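Local structure of peptidase, C14 family (Geobacter sulfurreducens PCA, 3BIJ) at residues L71-G85 with F122-H136. The protein is of unknown function but belongs to the C14 (caspase-like) peptidase family and probably acts as a cysteine endopeptidase. Residues are numbered along the deposited sequence; the frame is centred on the assembly and turned at random.
Sequences LGKGDIFMLSYSGHG and FAAGVRVLVFSDSCH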
loop_
_atom_site.group_PDB
_atom_site.type_symbol
_atom_site.label_atom_id
_atom_site.label_comp_id
_atom_site.label_asym_id
_atom_site.label_seq_id
_atom_site.Cartn_x
_atom_site.Cartn_y
_atom_site.Cartn_z
ATOM N N LEU A 71 19.744 48.632 -8.844
ATOM C CA LEU A 71 20.173 48.148 -10.136
ATOM C C LEU A 71 19.366 48.654 -11.322
ATOM O O LEU A 71 18.209 49.066 -11.193
ATOM C CB LEU A 71 20.249 46.618 -10.115
ATOM C CG LEU A 71 19.180 45.908 -9.299
ATOM C CD1 LEU A 71 17.901 45.874 -10.106
ATOM C CD2 LEU A 71 19.631 44.497 -8.940
ATOM N N GLY A 72 20.021 48.648 -12.477
ATOM C CA GLY A 72 19.396 49.106 -13.699
ATOM C C GLY A 72 19.708 48.211 -14.883
ATOM O O GLY A 72 20.180 47.080 -14.718
ATOM N N LYS A 73 19.436 48.727 -16.078
ATOM C CA LYS A 73 19.660 48.007 -17.331
ATOM C C LYS A 73 20.970 47.238 -17.337
ATOM O O LYS A 73 22.049 47.810 -17.177
ATOM C CB LYS A 73 19.623 48.981 -18.526
ATOM C CG LYS A 73 20.648 50.139 -18.473
ATOM C CD LYS A 73 20.446 51.180 -19.604
ATOM C CE LYS A 73 21.503 52.306 -19.565
ATOM N NZ LYS A 73 21.546 53.104 -18.293
ATOM N N GLY A 74 20.865 45.928 -17.523
ATOM C CA GLY A 74 22.054 45.095 -17.544
ATOM C C GLY A 74 22.316 44.350 -16.243
ATOM O O GLY A 74 22.948 43.294 -16.238
ATOM N N ASP A 75 21.838 44.890 -15.131
ATOM C CA ASP A 75 22.060 44.237 -13.860
ATOM C C ASP A 75 21.110 43.060 -13.702
ATOM O O ASP A 75 20.314 42.765 -14.597
ATOM C CB ASP A 75 21.872 45.225 -12.712
ATOM C CG ASP A 75 22.735 46.466 -12.863
ATOM O OD1 ASP A 75 23.900 46.330 -13.294
ATOM O OD2 ASP A 75 22.246 47.570 -12.539
ATOM N N ILE A 76 21.194 42.391 -12.558
ATOM C CA ILE A 76 20.344 41.244 -12.289
ATOM C C ILE A 76 20.002 41.077 -10.802
ATOM O O ILE A 76 20.872 41.117 -9.931
ATOM C CB ILE A 76 21.013 39.957 -12.785
ATOM C CG1 ILE A 76 20.157 38.743 -12.391
ATOM C CG2 ILE A 76 22.422 39.835 -12.202
ATOM C CD1 ILE A 76 20.684 37.412 -12.905
ATOM N N PHE A 77 18.722 40.880 -10.529
ATOM C CA PHE A 77 18.239 40.691 -9.174
ATOM C C PHE A 77 17.871 39.225 -8.974
ATOM O O PHE A 77 17.199 38.627 -9.813
ATOM C CB PHE A 77 17.012 41.560 -8.934
ATOM C CG PHE A 77 16.379 41.345 -7.596
ATOM C CD1 PHE A 77 17.085 41.601 -6.433
ATOM C CD2 PHE A 77 15.069 40.896 -7.494
ATOM C CE1 PHE A 77 16.495 41.413 -5.179
ATOM C CE2 PHE A 77 14.467 40.705 -6.246
ATOM C CZ PHE A 77 15.183 40.965 -5.090
HETATM N N MSE A 78 18.319 38.644 -7.869
HETATM C CA MSE A 78 18.008 37.261 -7.576
HETATM C C MSE A 78 17.209 37.147 -6.285
HETATM O O MSE A 78 17.634 37.641 -5.235
HETATM C CB MSE A 78 19.278 36.436 -7.433
HETATM C CG MSE A 78 19.001 34.963 -7.350
HETATM SE SE MSE A 78 20.512 33.925 -6.841
HETATM C CE MSE A 78 19.712 32.905 -5.420
ATOM N N LEU A 79 16.059 36.486 -6.364
ATOM C CA LEU A 79 15.205 36.286 -5.197
ATOM C C LEU A 79 14.933 34.808 -4.993
ATOM O O LEU A 79 14.360 34.158 -5.861
ATOM C CB LEU A 79 13.871 37.014 -5.376
ATOM C CG LEU A 79 12.776 36.780 -4.322
ATOM C CD1 LEU A 79 13.303 37.070 -2.923
ATOM C CD2 LEU A 79 11.585 37.698 -4.633
ATOM N N SER A 80 15.353 34.276 -3.855
ATOM C CA SER A 80 15.106 32.875 -3.564
ATOM C C SER A 80 14.251 32.850 -2.308
ATOM O O SER A 80 14.406 33.709 -1.441
ATOM C CB SER A 80 16.409 32.106 -3.331
ATOM O OG SER A 80 17.061 32.558 -2.164
ATOM N N TYR A 81 13.346 31.878 -2.218
ATOM C CA TYR A 81 12.460 31.780 -1.070
ATOM C C TYR A 81 12.109 30.359 -0.681
ATOM O O TYR A 81 11.706 29.547 -1.516
ATOM C CB TYR A 81 11.155 32.551 -1.338
ATOM C CG TYR A 81 10.037 32.306 -0.329
ATOM C CD1 TYR A 81 9.068 31.315 -0.537
ATOM C CD2 TYR A 81 9.966 33.049 0.846
ATOM C CE1 TYR A 81 8.060 31.079 0.409
ATOM C CE2 TYR A 81 8.974 32.820 1.797
ATOM C CZ TYR A 81 8.025 31.835 1.577
ATOM O OH TYR A 81 7.051 31.604 2.525
ATOM N N SER A 82 12.277 30.064 0.599
ATOM C CA SER A 82 11.911 28.770 1.123
ATOM C C SER A 82 11.059 29.040 2.343
ATOM O O SER A 82 11.509 29.633 3.325
ATOM C CB SER A 82 13.140 27.931 1.471
ATOM O OG SER A 82 13.699 27.387 0.293
ATOM N N GLY A 83 9.802 28.635 2.242
ATOM C CA GLY A 83 8.864 28.830 3.330
ATOM C C GLY A 83 7.535 28.250 2.908
ATOM O O GLY A 83 7.453 27.556 1.898
ATOM N N HIS A 84 6.495 28.538 3.680
ATOM C CA HIS A 84 5.165 28.042 3.381
ATOM C C HIS A 84 4.476 28.935 2.376
ATOM O O HIS A 84 4.760 30.129 2.300
ATOM C CB HIS A 84 4.295 28.011 4.638
ATOM C CG HIS A 84 4.472 26.786 5.472
ATOM N ND1 HIS A 84 5.125 26.800 6.685
ATOM C CD2 HIS A 84 4.090 25.505 5.259
ATOM C CE1 HIS A 84 5.139 25.577 7.186
ATOM N NE2 HIS A 84 4.519 24.773 6.339
ATOM N N GLY A 85 3.560 28.344 1.618
ATOM C CA GLY A 85 2.799 29.099 0.651
ATOM C C GLY A 85 1.428 29.262 1.271
ATOM O O GLY A 85 0.853 28.290 1.748
ATOM N N PHE A 122 11.154 47.015 -11.201
ATOM C CA PHE A 122 12.523 46.912 -11.693
ATOM C C PHE A 122 12.683 47.537 -13.073
ATOM O O PHE A 122 11.724 47.633 -13.835
ATOM C CB PHE A 122 12.981 45.445 -11.741
ATOM C CG PHE A 122 13.302 44.857 -10.389
ATOM C CD1 PHE A 122 12.292 44.394 -9.556
ATOM C CD2 PHE A 122 14.618 44.802 -9.935
ATOM C CE1 PHE A 122 12.589 43.886 -8.292
ATOM C CE2 PHE A 122 14.920 44.296 -8.672
ATOM C CZ PHE A 122 13.906 43.841 -7.852
ATOM N N ALA A 123 13.912 47.946 -13.379
ATOM C CA ALA A 123 14.259 48.577 -14.653
ATOM C C ALA A 123 13.843 47.732 -15.848
ATOM O O ALA A 123 13.304 46.638 -15.687
ATOM C CB ALA A 123 15.758 48.837 -14.707
ATOM N N ALA A 124 14.108 48.236 -17.049
ATOM C CA ALA A 124 13.734 47.524 -18.261
ATOM C C ALA A 124 14.706 46.418 -18.672
ATOM O O ALA A 124 14.293 45.289 -18.956
ATOM C CB ALA A 124 13.544 48.505 -19.399
ATOM N N GLY A 125 15.993 46.724 -18.700
ATOM C CA GLY A 125 16.948 45.706 -19.097
ATOM C C GLY A 125 17.520 44.921 -17.935
ATOM O O GLY A 125 18.625 44.390 -18.027
ATOM N N VAL A 126 16.782 44.838 -16.837
ATOM C CA VAL A 126 17.268 44.104 -15.675
ATOM C C VAL A 126 16.696 42.678 -15.645
ATOM O O VAL A 126 15.522 42.462 -15.934
ATOM C CB VAL A 126 16.950 44.894 -14.347
ATOM C CG1 VAL A 126 15.533 45.404 -14.374
ATOM C CG2 VAL A 126 17.166 44.006 -13.130
ATOM N N ARG A 127 17.555 41.708 -15.335
ATOM C CA ARG A 127 17.151 40.308 -15.263
ATOM C C ARG A 127 16.726 40.010 -13.833
ATOM O O ARG A 127 17.435 40.367 -12.887
ATOM C CB ARG A 127 18.311 39.384 -15.654
ATOM C CG ARG A 127 18.786 39.550 -17.087
ATOM C CD ARG A 127 20.214 40.074 -17.138
ATOM N NE ARG A 127 21.163 39.051 -16.715
ATOM C CZ ARG A 127 22.287 39.304 -16.057
ATOM N NH1 ARG A 127 22.613 40.553 -15.741
ATOM N NH2 ARG A 127 23.080 38.304 -15.702
ATOM N N VAL A 128 15.570 39.369 -13.679
ATOM C CA VAL A 128 15.047 39.019 -12.359
ATOM C C VAL A 128 14.932 37.500 -12.267
ATOM O O VAL A 128 14.103 36.896 -12.943
ATOM C CB VAL A 128 13.648 39.650 -12.115
ATOM C CG1 VAL A 128 13.130 39.257 -10.751
ATOM C CG2 VAL A 128 13.738 41.166 -12.216
ATOM N N LEU A 129 15.774 36.890 -11.440
ATOM C CA LEU A 129 15.774 35.442 -11.263
ATOM C C LEU A 129 15.139 35.089 -9.925
ATOM O O LEU A 129 15.647 35.488 -8.882
ATOM C CB LEU A 129 17.207 34.920 -11.307
ATOM C CG LEU A 129 17.401 33.418 -11.144
ATOM C CD1 LEU A 129 16.787 32.686 -12.314
ATOM C CD2 LEU A 129 18.889 33.132 -11.035
ATOM N N VAL A 130 14.039 34.337 -9.950
ATOM C CA VAL A 130 13.334 33.964 -8.715
ATOM C C VAL A 130 13.245 32.449 -8.469
ATOM O O VAL A 130 12.797 31.700 -9.335
ATOM C CB VAL A 130 11.872 34.511 -8.713
ATOM C CG1 VAL A 130 11.203 34.173 -7.402
ATOM C CG2 VAL A 130 11.850 36.009 -8.949
ATOM N N PHE A 131 13.679 32.007 -7.291
ATOM C CA PHE A 131 13.587 30.599 -6.920
ATOM C C PHE A 131 12.601 30.518 -5.762
ATOM O O PHE A 131 12.795 31.163 -4.727
ATOM C CB PHE A 131 14.929 30.027 -6.453
ATOM C CG PHE A 131 15.911 29.812 -7.561
ATOM C CD1 PHE A 131 16.819 30.809 -7.913
ATOM C CD2 PHE A 131 15.901 28.624 -8.287
ATOM C CE1 PHE A 131 17.702 30.623 -8.977
ATOM C CE2 PHE A 131 16.776 28.427 -9.350
ATOM C CZ PHE A 131 17.682 29.431 -9.700
ATOM N N SER A 132 11.536 29.745 -5.936
ATOM C CA SER A 132 10.550 29.595 -4.878
ATOM C C SER A 132 10.368 28.119 -4.550
ATOM O O SER A 132 9.630 27.426 -5.244
ATOM C CB SER A 132 9.216 30.205 -5.317
ATOM O OG SER A 132 8.215 30.063 -4.315
ATOM N N ASP A 133 11.049 27.636 -3.509
ATOM C CA ASP A 133 10.936 26.233 -3.102
ATOM C C ASP A 133 9.796 26.184 -2.109
ATOM O O ASP A 133 9.995 25.983 -0.909
ATOM C CB ASP A 133 12.224 25.734 -2.437
ATOM C CG ASP A 133 12.227 24.227 -2.229
ATOM O OD1 ASP A 133 11.150 23.609 -2.380
ATOM O OD2 ASP A 133 13.301 23.663 -1.909
ATOM N N SER A 134 8.596 26.385 -2.631
ATOM C CA SER A 134 7.392 26.410 -1.819
ATOM C C SER A 134 6.220 25.887 -2.659
ATOM O O SER A 134 6.395 25.534 -3.825
ATOM C CB SER A 134 7.130 27.853 -1.374
ATOM O OG SER A 134 6.034 27.939 -0.499
ATOM N N CYS A 135 5.031 25.851 -2.062
ATOM C CA CYS A 135 3.838 25.369 -2.747
ATOM C C CYS A 135 2.590 25.971 -2.114
ATOM O O CYS A 135 2.684 26.765 -1.178
ATOM C CB CYS A 135 3.769 23.852 -2.651
ATOM S SG CYS A 135 3.598 23.282 -0.961
ATOM N N HIS A 136 1.422 25.587 -2.623
ATOM C CA HIS A 136 0.153 26.098 -2.106
ATOM C C HIS A 136 -0.847 24.971 -1.919
ATOM O O HIS A 136 -0.809 23.988 -2.649
ATOM C CB HIS A 136 -0.414 27.141 -3.066
ATOM C CG HIS A 136 0.425 28.376 -3.157
ATOM N ND1 HIS A 136 0.476 29.316 -2.150
ATOM C CD2 HIS A 136 1.295 28.796 -4.108
ATOM C CE1 HIS A 136 1.340 30.262 -2.475
ATOM N NE2 HIS A 136 1.853 29.969 -3.657
#
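Phe-122 lays CZ over one face of the Phe-77 ring, toward its rim; the planes differ by 27° and the centroids stand 4.8 Å apart, an offset pair with little overlap. Val-128 CG1 meets the edge of Phe-77, while Val-128 CG2 lies over one face of Phe-122. At the edge of Phe-122, in its plane, Leu-71 CD1 approaches CD2 to 3.5 Å, and Ala-67 and Ile-64 of helix 57-70 also pack on this aromatic cluster. On the other face of the sheet the guanidinium of Arg-127 is laid over Ile-76, whose CB is 3.4 Å from NH1. Bends at chi2 and chi3 fold the arginine back, so that NH1 comes edge-on to Gly-74 O in a weak 2.8 Å bond while NH2 reaches Gln-272. Without the guanidinium, as with an alanine here, Ile-76 would probably lose its flat cover, Gln-272 the NH2 hydrogen bond and Gly-74 O its weaker NH1 partner. Strands 76-82 and 127-133 run parallel, their axes at 5°, as neighbours in the central sheet of the caspase fold. Six backbone bonds join them, from Phe-77 N to Arg-127 O through to Asp-133 N to Tyr-81 O. His-84 and Cys-135 lie toward the C-terminal side of this strand pair, a placement consistent with the histidine-cysteine dyad of clan CD peptidases. Beside them, Ser-134 CB sits 3.8 Å from CE1 at the edge of Tyr-81. With Ser-134 OG anti to the backbone N (chi1 -176°), the hydroxyl donates to Gly-83 O at 2.8 Å from above the carbonyl plane. Tyr-81, stacked on Trp-103, gives its OH to His-84 O at 2.7 Å, linking the tyrosine side chain to the backbone of the histidine three residues on.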